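Local atomic coordinates of 3-dehydroquinate dehydratase (Clostridium difficile, PDB entry 3JS3), a protein that catalyses the cis-dehydration of 3-dehydroquinate to 3-dehydroshikimate through an imine intermediate, the third step of the chorismate pathway to aromatic amino acids. Residues P25-N30 with E50-F55; L81-R86 with T103-I108; K174-P179 with M207-M212. All coordinates share one frame; numbering follows the deposited sequence.

Contact 1 of 3, residues P25-N30 with E50-F55. With DHS (3-amino-4,5-dihydroxy-cyclohex-1-enecarboxylate), chain E.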
loop_
_atom_site.group_PDB
_atom_site.type_symbol
_atom_site.label_atom_id
_atom_site.label_comp_id
_atom_site.label_asym_id
_atom_site.label_seq_id
_atom_site.Cartn_x
_atom_site.Cartn_y
_atom_site.Cartn_z
ATOM N N PRO A 25 4.744 19.566 4.311
ATOM C CA PRO A 25 4.171 20.831 4.748
ATOM C C PRO A 25 4.954 21.551 5.834
ATOM O O PRO A 25 5.603 20.924 6.643
ATOM C CB PRO A 25 2.811 20.410 5.342
ATOM C CG PRO A 25 2.496 19.133 4.684
ATOM C CD PRO A 25 3.848 18.449 4.607
ATOM N N ILE A 26 4.882 22.874 5.811
ATOM C CA ILE A 26 5.412 23.723 6.872
ATOM C C ILE A 26 4.134 24.282 7.502
ATOM O O ILE A 26 3.294 24.854 6.810
ATOM C CB ILE A 26 6.358 24.800 6.345
ATOM C CG1 ILE A 26 7.672 24.137 5.938
ATOM C CG2 ILE A 26 6.626 25.856 7.403
ATOM C CD1 ILE A 26 8.681 25.081 5.351
ATOM N N ILE A 27 3.956 24.075 8.804
ATOM C CA ILE A 27 2.718 24.507 9.455
ATOM C C ILE A 27 2.917 25.382 10.697
ATOM O O ILE A 27 2.016 25.504 11.523
ATOM C CB ILE A 27 1.794 23.291 9.795
ATOM C CG1 ILE A 27 2.382 22.398 10.898
ATOM C CG2 ILE A 27 1.500 22.476 8.535
ATOM C CD1 ILE A 27 3.621 21.638 10.499
ATOM N N GLY A 28 4.071 26.028 10.802
ATOM C CA GLY A 28 4.354 26.879 11.943
ATOM C C GLY A 28 3.346 28.003 12.095
ATOM O O GLY A 28 2.763 28.476 11.118
ATOM N N LYS A 29 3.149 28.428 13.335
ATOM C CA LYS A 29 2.221 29.505 13.673
ATOM C C LYS A 29 2.923 30.865 13.664
ATOM O O LYS A 29 2.268 31.907 13.714
ATOM C CB LYS A 29 1.678 29.270 15.083
ATOM C CG LYS A 29 0.938 27.959 15.288
ATOM C CD LYS A 29 -0.437 27.967 14.634
ATOM C CE LYS A 29 -1.205 26.709 14.982
ATOM N NZ LYS A 29 -2.577 26.706 14.404
ATOM N N ASN A 30 4.254 30.849 13.589
ATOM C CA ASN A 30 5.048 32.070 13.638
ATOM C C ASN A 30 6.385 31.943 12.900
ATOM O O ASN A 30 6.911 30.838 12.737
ATOM C CB ASN A 30 5.290 32.417 15.105
ATOM C CG ASN A 30 6.073 31.338 15.834
ATOM O OD1 ASN A 30 7.258 31.133 15.570
ATOM N ND2 ASN A 30 5.419 30.660 16.781
ATOM N N GLU A 50 5.443 22.507 1.004
ATOM C CA GLU A 50 4.186 23.257 0.985
ATOM C C GLU A 50 4.124 24.169 2.192
ATOM O O GLU A 50 4.276 23.708 3.333
ATOM C CB GLU A 50 2.957 22.336 1.065
ATOM C CG GLU A 50 1.599 23.105 1.174
ATOM C CD GLU A 50 0.338 22.184 1.299
ATOM O OE1 GLU A 50 0.351 21.211 2.063
ATOM O OE2 GLU A 50 -0.691 22.489 0.690
ATOM N N TRP A 51 3.913 25.457 1.968
ATOM C CA TRP A 51 3.728 26.339 3.100
ATOM C C TRP A 51 2.225 26.485 3.352
ATOM O O TRP A 51 1.488 27.101 2.572
ATOM C CB TRP A 51 4.456 27.677 2.928
ATOM C CG TRP A 51 4.251 28.603 4.085
ATOM C CD1 TRP A 51 4.031 28.250 5.370
ATOM C CD2 TRP A 51 4.334 30.034 4.073
ATOM N NE1 TRP A 51 3.903 29.361 6.153
ATOM C CE2 TRP A 51 4.101 30.472 5.385
ATOM C CE3 TRP A 51 4.570 30.982 3.077
ATOM C CZ2 TRP A 51 4.086 31.821 5.735
ATOM C CZ3 TRP A 51 4.551 32.332 3.417
ATOM C CH2 TRP A 51 4.306 32.737 4.737
ATOM N N ARG A 52 1.765 25.832 4.415
ATOM C CA ARG A 52 0.374 25.920 4.829
ATOM C C ARG A 52 0.215 27.216 5.623
ATOM O O ARG A 52 0.144 27.225 6.844
ATOM C CB ARG A 52 -0.039 24.685 5.626
ATOM C CG ARG A 52 -0.406 23.498 4.770
ATOM C CD ARG A 52 -1.708 23.747 4.061
ATOM N NE ARG A 52 -2.747 24.032 5.056
ATOM C CZ ARG A 52 -3.410 23.093 5.738
ATOM N NH1 ARG A 52 -3.168 21.798 5.540
ATOM N NH2 ARG A 52 -4.325 23.441 6.608
ATOM N N VAL A 53 0.147 28.311 4.890
ATOM C CA VAL A 53 0.047 29.636 5.477
ATOM C C VAL A 53 -1.177 29.866 6.371
ATOM O O VAL A 53 -1.156 30.756 7.223
ATOM C CB VAL A 53 0.126 30.729 4.379
ATOM C CG1 VAL A 53 -1.112 30.694 3.492
ATOM C CG2 VAL A 53 0.309 32.102 5.020
ATOM N N ASP A 54 -2.238 29.071 6.208
ATOM C CA ASP A 54 -3.410 29.225 7.064
ATOM C C ASP A 54 -3.041 29.072 8.528
ATOM O O ASP A 54 -3.800 29.511 9.388
ATOM C CB ASP A 54 -4.574 28.272 6.719
ATOM C CG ASP A 54 -4.141 26.814 6.533
ATOM O OD1 ASP A 54 -3.439 26.538 5.555
ATOM O OD2 ASP A 54 -4.566 25.921 7.295
ATOM N N PHE A 55 -1.905 28.443 8.829
ATOM C CA PHE A 55 -1.480 28.305 10.232
ATOM C C PHE A 55 -0.763 29.550 10.776
ATOM O O PHE A 55 -0.758 29.787 11.976
ATOM C CB PHE A 55 -0.595 27.069 10.430
ATOM C CG PHE A 55 -1.355 25.772 10.440
ATOM C CD1 PHE A 55 -2.007 25.361 11.581
ATOM C CD2 PHE A 55 -1.398 24.956 9.314
ATOM C CE1 PHE A 55 -2.711 24.169 11.614
ATOM C CE2 PHE A 55 -2.099 23.760 9.335
ATOM C CZ PHE A 55 -2.755 23.366 10.494
HETATM C C1 DHS E . -3.107 17.115 2.098
HETATM C C3 DHS E . -3.410 18.965 0.425
HETATM C C4 DHS E . -2.450 19.827 1.268
HETATM C C5 DHS E . -2.472 19.454 2.741
HETATM C C6 DHS E . -2.176 17.970 2.896
HETATM C C7 DHS E . -3.261 15.724 2.542
HETATM C C2 DHS E . -3.714 17.591 1.002
HETATM O O2 DHS E . -2.843 21.186 1.103
HETATM O O3 DHS E . -1.464 20.112 3.519
HETATM O O4 DHS E . -4.331 15.083 2.352
HETATM O O5 DHS E . -2.298 15.198 3.143
HETATM O O HOH W 1 2.575 28.451 8.417
#
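Water 1 is gripped at three points and ties the two segments together where the strands end: it donates to Gly28 O at 2.7 Å and to Arg52 O, and accepts from Trp51 NE1 at 2.8 Å. Before it comes a short piece of parallel ladder, Pro25 beside Glu50 and Ile26 beside Trp51. Ile26 N donates a hydrogen bond to Glu50 O (2.7 Å), and Ile26 O accepts one from Arg52 N (3.0 Å). The Ile26 carbonyl oxygen also lies at the edge of the indole, near CD1 and close to the ring plane.

The bound group lies on the side of the sheet that carries Pro25 and Glu50. Glu50, with CG anti to the backbone N (chi1 175°) and the chain extended beyond it, reaches it with both carboxylate oxygens: OE2 accepts from DHS O2 and OE1 from DHS O3. Arg52 NH1 donates to the same O3 from the guanidinium edge. A side-on salt bridge to Asp54 fixes the rotation of that guanidinium: OD1 takes NE and OD2 takes NH2, each through the syn lone pair; the NE bond is 2.6 Å and almost straight at 177°. Phe55 CE2 lies 3.5 Å above the guanidinium plane. The Phe55 ring runs alongside Ile27, whose CB makes an off-centre CH-pi contact, while Lys29 bends at chi2 and brings NZ to the ring edge, 3.2 Å from Phe55 CD1.

The contact closes the beta-alpha-beta unit of strand 21-26, helix 31-41 and strand 48-52 in the TIM barrel. Ile26 and Trp51 pack outward against helices 31-41 and 62-76, and Trp51 pairs through its backbone with strand 81-84.

Contact 2 of 3, residues L81-R86 with T103-I108. With DHS (3-amino-4,5-dihydroxy-cyclohex-1-enecarboxylate), chain E.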
loop_
_atom_site.group_PDB
_atom_site.type_symbol
_atom_site.label_atom_id
_atom_site.label_comp_id
_atom_site.label_asym_id
_atom_site.label_seq_id
_atom_site.Cartn_x
_atom_site.Cartn_y
_atom_site.Cartn_z
ATOM N N LEU A 81 8.420 25.252 -4.116
ATOM C CA LEU A 81 7.596 25.658 -2.997
ATOM C C LEU A 81 6.151 25.907 -3.388
ATOM O O LEU A 81 5.854 26.784 -4.227
ATOM C CB LEU A 81 8.161 26.912 -2.386
ATOM C CG LEU A 81 7.448 27.602 -1.224
ATOM C CD1 LEU A 81 7.416 26.735 0.032
ATOM C CD2 LEU A 81 8.159 28.916 -0.978
ATOM N N LEU A 82 5.259 25.139 -2.769
ATOM C CA LEU A 82 3.821 25.287 -2.964
ATOM C C LEU A 82 3.278 26.227 -1.872
ATOM O O LEU A 82 3.565 26.031 -0.690
ATOM C CB LEU A 82 3.137 23.928 -2.787
ATOM C CG LEU A 82 1.591 23.899 -2.782
ATOM C CD1 LEU A 82 1.006 24.567 -4.045
ATOM C CD2 LEU A 82 1.055 22.443 -2.649
ATOM N N PHE A 83 2.465 27.204 -2.247
ATOM C CA PHE A 83 1.848 28.123 -1.271
ATOM C C PHE A 83 0.367 27.757 -1.202
ATOM O O PHE A 83 -0.311 27.721 -2.231
ATOM C CB PHE A 83 2.025 29.552 -1.771
ATOM C CG PHE A 83 1.435 30.595 -0.877
ATOM C CD1 PHE A 83 0.259 31.222 -1.209
ATOM C CD2 PHE A 83 2.088 30.988 0.267
ATOM C CE1 PHE A 83 -0.261 32.182 -0.401
ATOM C CE2 PHE A 83 1.567 31.950 1.059
ATOM C CZ PHE A 83 0.385 32.535 0.737
ATOM N N THR A 84 -0.125 27.478 -0.002
ATOM C CA THR A 84 -1.512 27.072 0.198
ATOM C C THR A 84 -2.174 27.738 1.409
ATOM O O THR A 84 -1.660 27.657 2.521
ATOM C CB THR A 84 -1.580 25.539 0.453
ATOM O OG1 THR A 84 -0.872 24.836 -0.578
ATOM C CG2 THR A 84 -3.053 24.991 0.542
ATOM N N PHE A 85 -3.275 28.441 1.187
ATOM C CA PHE A 85 -4.085 28.888 2.296
ATOM C C PHE A 85 -5.277 27.912 2.251
ATOM O O PHE A 85 -6.100 27.968 1.331
ATOM C CB PHE A 85 -4.589 30.315 2.176
ATOM C CG PHE A 85 -5.411 30.765 3.383
ATOM C CD1 PHE A 85 -4.834 31.526 4.390
ATOM C CD2 PHE A 85 -6.743 30.373 3.522
ATOM C CE1 PHE A 85 -5.570 31.929 5.496
ATOM C CE2 PHE A 85 -7.508 30.771 4.644
ATOM C CZ PHE A 85 -6.927 31.527 5.629
ATOM N N ARG A 86 -5.356 27.009 3.222
ATOM C CA ARG A 86 -6.452 26.040 3.281
ATOM C C ARG A 86 -7.609 26.697 4.024
ATOM O O ARG A 86 -7.446 27.051 5.188
ATOM C CB ARG A 86 -5.954 24.779 3.990
ATOM C CG ARG A 86 -6.956 23.678 4.149
ATOM C CD ARG A 86 -7.483 23.136 2.844
ATOM N NE ARG A 86 -6.457 22.589 1.946
ATOM C CZ ARG A 86 -6.148 23.057 0.741
ATOM N NH1 ARG A 86 -6.776 24.089 0.230
ATOM N NH2 ARG A 86 -5.210 22.460 0.022
ATOM N N THR A 103 -6.375 38.194 -2.931
ATOM C CA THR A 103 -5.289 39.158 -2.789
ATOM C C THR A 103 -4.025 38.520 -2.237
ATOM O O THR A 103 -2.944 38.844 -2.673
ATOM C CB THR A 103 -5.717 40.292 -1.863
ATOM O OG1 THR A 103 -6.821 40.984 -2.456
ATOM C CG2 THR A 103 -4.572 41.272 -1.620
ATOM N N LEU A 104 -4.179 37.644 -1.249
ATOM C CA LEU A 104 -3.067 36.914 -0.665
ATOM C C LEU A 104 -2.403 36.081 -1.772
ATOM O O LEU A 104 -1.205 36.172 -1.999
ATOM C CB LEU A 104 -3.583 35.978 0.432
ATOM C CG LEU A 104 -2.607 35.032 1.154
ATOM C CD1 LEU A 104 -1.542 35.847 1.848
ATOM C CD2 LEU A 104 -3.338 34.087 2.177
ATOM N N ASN A 105 -3.200 35.284 -2.469
ATOM C CA ASN A 105 -2.657 34.452 -3.529
ATOM C C ASN A 105 -2.062 35.243 -4.706
ATOM O O ASN A 105 -1.053 34.840 -5.270
ATOM C CB ASN A 105 -3.710 33.449 -3.985
ATOM C CG ASN A 105 -4.012 32.417 -2.917
ATOM O OD1 ASN A 105 -3.108 31.735 -2.416
ATOM N ND2 ASN A 105 -5.291 32.273 -2.579
ATOM N N LYS A 106 -2.670 36.367 -5.062
ATOM C CA LYS A 106 -2.144 37.164 -6.161
ATOM C C LYS A 106 -0.817 37.827 -5.768
ATOM O O LYS A 106 0.174 37.724 -6.483
ATOM C CB LYS A 106 -3.150 38.231 -6.603
ATOM C CG LYS A 106 -4.368 37.676 -7.357
ATOM C CD LYS A 106 -5.437 38.769 -7.600
ATOM C CE LYS A 106 -4.904 39.951 -8.390
ATOM N NZ LYS A 106 -5.921 41.053 -8.492
ATOM N N GLU A 107 -0.808 38.498 -4.625
ATOM C CA GLU A 107 0.392 39.184 -4.152
ATOM C C GLU A 107 1.534 38.213 -3.955
ATOM O O GLU A 107 2.678 38.533 -4.299
ATOM C CB GLU A 107 0.120 39.912 -2.838
ATOM C CG GLU A 107 -0.756 41.136 -2.974
ATOM C CD GLU A 107 -0.081 42.288 -3.702
ATOM O OE1 GLU A 107 1.166 42.300 -3.843
ATOM O OE2 GLU A 107 -0.813 43.205 -4.126
ATOM N N ILE A 108 1.236 37.041 -3.383
ATOM C CA ILE A 108 2.280 36.054 -3.165
ATOM C C ILE A 108 2.750 35.492 -4.515
ATOM O O ILE A 108 3.948 35.300 -4.704
ATOM C CB ILE A 108 1.876 34.929 -2.160
ATOM C CG1 ILE A 108 1.709 35.504 -0.770
ATOM C CG2 ILE A 108 2.952 33.859 -2.068
ATOM C CD1 ILE A 108 2.939 36.215 -0.230
HETATM C C1 DHS E . -3.107 17.115 2.098
HETATM C C3 DHS E . -3.410 18.965 0.425
HETATM C C4 DHS E . -2.450 19.827 1.268
HETATM C C5 DHS E . -2.472 19.454 2.741
HETATM C C6 DHS E . -2.176 17.970 2.896
HETATM C C7 DHS E . -3.261 15.724 2.542
HETATM C C2 DHS E . -3.714 17.591 1.002
HETATM O O2 DHS E . -2.843 21.186 1.103
HETATM O O3 DHS E . -1.464 20.112 3.519
HETATM O O4 DHS E . -4.331 15.083 2.352
HETATM O O5 DHS E . -2.298 15.198 3.143
HETATM O O HOH W 2 -3.804 29.391 -1.363
#
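A methyl group sits squarely over an aromatic face: Ile108 CG2 stands 3.6 Å from the centroid of the Phe83 ring and only 6° off its normal, a CH-pi contact. With CG2 anti to its backbone N, Ile108 crosses the phenylalanine at about a right angle and also sets CG1 3.6 Å from Phe83 CZ. Two further residues of the helix reach the ring's edge. Leu104 brings CG in plane, 3.9 Å from Phe83 CZ, and Asn105 places OD1 3.5 Å from Phe83 CE1 with its amide plane turned 80° from the ring.

This is the inner face of helix 98-110 laid on strand 81-84 in a beta-alpha-beta unit of the TIM barrel; the two short segments run nearly antiparallel, at 157°, with axes 10.0 Å apart. Leu104 also touches Phe85, just beyond the strand, through its methyl CD2, 3.7 Å from Phe85 CD1. Water 2 lies between strand and helix, accepting from Phe85 N and 2.7 Å from Asn105 OD1. On the barrel side Arg86 NH2 donates to DHS O2, and its guanidinium is also paired with Asp118 and Glu120 of strand 116-120.

Contact 3 of 3, residues K174-P179 with M207-M212. With DHS (3-amino-4,5-dihydroxy-cyclohex-1-enecarboxylate), chain E.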
loop_
_atom_site.group_PDB
_atom_site.type_symbol
_atom_site.label_atom_id
_atom_site.label_comp_id
_atom_site.label_asym_id
_atom_site.label_seq_id
_atom_site.Cartn_x
_atom_site.Cartn_y
_atom_site.Cartn_z
ATOM N N LYS A 174 -6.452 18.250 -7.724
ATOM C CA LYS A 174 -6.215 17.560 -6.477
ATOM C C LYS A 174 -7.527 17.308 -5.752
ATOM O O LYS A 174 -8.313 18.241 -5.564
ATOM C CB LYS A 174 -5.365 18.421 -5.562
ATOM C CG LYS A 174 -5.201 17.825 -4.193
ATOM C CD LYS A 174 -4.443 18.734 -3.257
ATOM C CE LYS A 174 -4.420 18.152 -1.873
ATOM N NZ LYS A 174 -3.884 19.053 -0.816
ATOM N N ILE A 175 -7.751 16.065 -5.329
ATOM C CA ILE A 175 -8.935 15.764 -4.556
ATOM C C ILE A 175 -8.580 14.849 -3.375
ATOM O O ILE A 175 -7.862 13.855 -3.530
ATOM C CB ILE A 175 -10.070 15.138 -5.429
ATOM C CG1 ILE A 175 -11.415 15.314 -4.732
ATOM C CG2 ILE A 175 -9.811 13.663 -5.724
ATOM C CD1 ILE A 175 -12.645 14.843 -5.561
ATOM N N ALA A 176 -9.044 15.231 -2.189
ATOM C CA ALA A 176 -8.892 14.423 -0.985
ATOM C C ALA A 176 -10.308 14.052 -0.507
ATOM O O ALA A 176 -11.161 14.912 -0.393
ATOM C CB ALA A 176 -8.172 15.181 0.092
ATOM N N VAL A 177 -10.540 12.785 -0.217
ATOM C CA VAL A 177 -11.853 12.320 0.252
ATOM C C VAL A 177 -11.710 11.501 1.531
ATOM O O VAL A 177 -10.616 11.044 1.853
ATOM C CB VAL A 177 -12.565 11.488 -0.828
ATOM C CG1 VAL A 177 -12.882 12.356 -2.045
ATOM C CG2 VAL A 177 -11.721 10.309 -1.220
ATOM N N MET A 178 -12.814 11.328 2.255
ATOM C CA MET A 178 -12.816 10.591 3.517
ATOM C C MET A 178 -13.610 9.290 3.383
ATOM O O MET A 178 -14.786 9.290 2.945
ATOM C CB MET A 178 -13.432 11.447 4.637
ATOM C CG MET A 178 -13.366 10.814 6.033
ATOM S SD MET A 178 -11.702 10.780 6.751
ATOM C CE MET A 178 -11.459 12.513 7.127
ATOM N N PRO A 179 -12.965 8.163 3.735
ATOM C CA PRO A 179 -13.686 6.913 3.660
ATOM C C PRO A 179 -14.439 6.655 4.935
ATOM O O PRO A 179 -14.014 7.066 6.016
ATOM C CB PRO A 179 -12.569 5.873 3.484
ATOM C CG PRO A 179 -11.402 6.470 4.224
ATOM C CD PRO A 179 -11.533 7.964 4.048
ATOM N N MET A 207 -6.021 11.462 -2.796
ATOM C CA MET A 207 -5.796 10.756 -1.566
ATOM C C MET A 207 -7.101 10.407 -0.855
ATOM O O MET A 207 -8.113 11.144 -0.934
ATOM C CB MET A 207 -4.926 11.554 -0.602
ATOM C CG MET A 207 -5.386 12.990 -0.351
ATOM S SD MET A 207 -4.768 14.168 -1.573
ATOM C CE MET A 207 -3.071 14.274 -1.066
ATOM N N SER A 208 -7.052 9.283 -0.150
ATOM C CA SER A 208 -8.143 8.836 0.705
ATOM C C SER A 208 -7.560 9.117 2.085
ATOM O O SER A 208 -6.488 8.592 2.439
ATOM C CB SER A 208 -8.422 7.360 0.489
ATOM O OG SER A 208 -9.516 6.897 1.266
ATOM N N MET A 209 -8.230 9.986 2.835
ATOM C CA MET A 209 -7.789 10.395 4.167
ATOM C C MET A 209 -7.968 9.363 5.299
ATOM O O MET A 209 -8.639 8.339 5.148
ATOM C CB MET A 209 -8.477 11.719 4.546
ATOM C CG MET A 209 -8.016 12.929 3.683
ATOM S SD MET A 209 -8.790 14.520 4.137
ATOM C CE MET A 209 -10.473 14.274 3.598
ATOM N N SER A 210 -7.339 9.680 6.432
ATOM C CA SER A 210 -7.332 8.888 7.659
ATOM C C SER A 210 -6.505 7.623 7.535
ATOM O O SER A 210 -6.067 7.243 6.436
ATOM C CB SER A 210 -8.754 8.504 8.105
ATOM O OG SER A 210 -9.244 7.448 7.311
ATOM N N GLY A 211 -6.321 6.955 8.678
ATOM C CA GLY A 211 -5.561 5.713 8.758
ATOM C C GLY A 211 -6.054 4.645 7.795
ATOM O O GLY A 211 -5.258 3.909 7.201
ATOM N N MET A 212 -7.362 4.583 7.601
ATOM C CA MET A 212 -7.950 3.579 6.707
ATOM C C MET A 212 -7.521 3.737 5.246
ATOM O O MET A 212 -7.309 2.760 4.542
ATOM C CB MET A 212 -9.480 3.624 6.829
ATOM C CG MET A 212 -10.209 2.594 6.043
ATOM S SD MET A 212 -11.978 2.569 6.413
ATOM C CE MET A 212 -12.020 2.057 8.147
HETATM C C1 DHS E . -3.107 17.115 2.098
HETATM C C3 DHS E . -3.410 18.965 0.425
HETATM C C4 DHS E . -2.450 19.827 1.268
HETATM C C5 DHS E . -2.472 19.454 2.741
HETATM C C6 DHS E . -2.176 17.970 2.896
HETATM C C7 DHS E . -3.261 15.724 2.542
HETATM C C2 DHS E . -3.714 17.591 1.002
HETATM O O2 DHS E . -2.843 21.186 1.103
HETATM O O3 DHS E . -1.464 20.112 3.519
HETATM O O4 DHS E . -4.331 15.083 2.352
HETATM O O5 DHS E . -2.298 15.198 3.143
#
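Three backbone hydrogen bonds join Ile175 and Val177 to Met207 and Met209, setting Ala176 beside Met207 and Val177 beside Ser208 as parallel neighbours. Met207 N donates to Ile175 O, Val177 N to Met207 O at 3.0 Å, and Met209 N to Val177 O at 2.8 Å in a nearly straight line (178°). The last of these carries the pairing just past the end of strand 205-208.

Apolar contacts fill in beside this ladder. In Met207 a chi1 of 51° puts CG between the backbone N and the carbonyl carbon, 3.6 Å from Ala176 CB, and the chain then bends, with SD near Lys174 CE. Farther along, Met178 crosses Met209 at about a right angle, its SD 4.0 Å from Met209 CB. Pro179 meets polar atoms instead: CD is 3.1 Å from Met209 O, and CG lies near Ser208 OG.

One covalent bond leads out of the contact to the ligand: Lys174 NZ, at the end of a chain fully extended from CB, is bonded to DHS C3 at 1.3 Å. Met207 flanks the ligand at its other end, with CG 3.6 Å from the carboxylate oxygen DHS O4. The side chain of His147, the proton donor and acceptor, lies next to that of Lys174. So short a bond from NZ to C3 is consistent with a trapped imine, the Schiff-base intermediate of the reaction.

All three contacts involve strands of one parallel sheet, which closes as the TIM barrel of a type I dehydroquinase, and they follow one another in series along the chain. Contacts 1 and 2 are adjacent, centres about 11 Å apart, because strands 48-52 and 81-84 are neighbours; the carboxylate of Glu50 meets the hydroxyl of Thr84 there. Contact 3 lies across the barrel, its centre about 20 Å from that of contact 1 and 23 Å from that of contact 2, on the opposite side of the chain's centre from contact 2. The ligand spans the gap: contacts 1 and 2 hold its hydroxyls, and contact 3 supplies the lysine bonded to its ring.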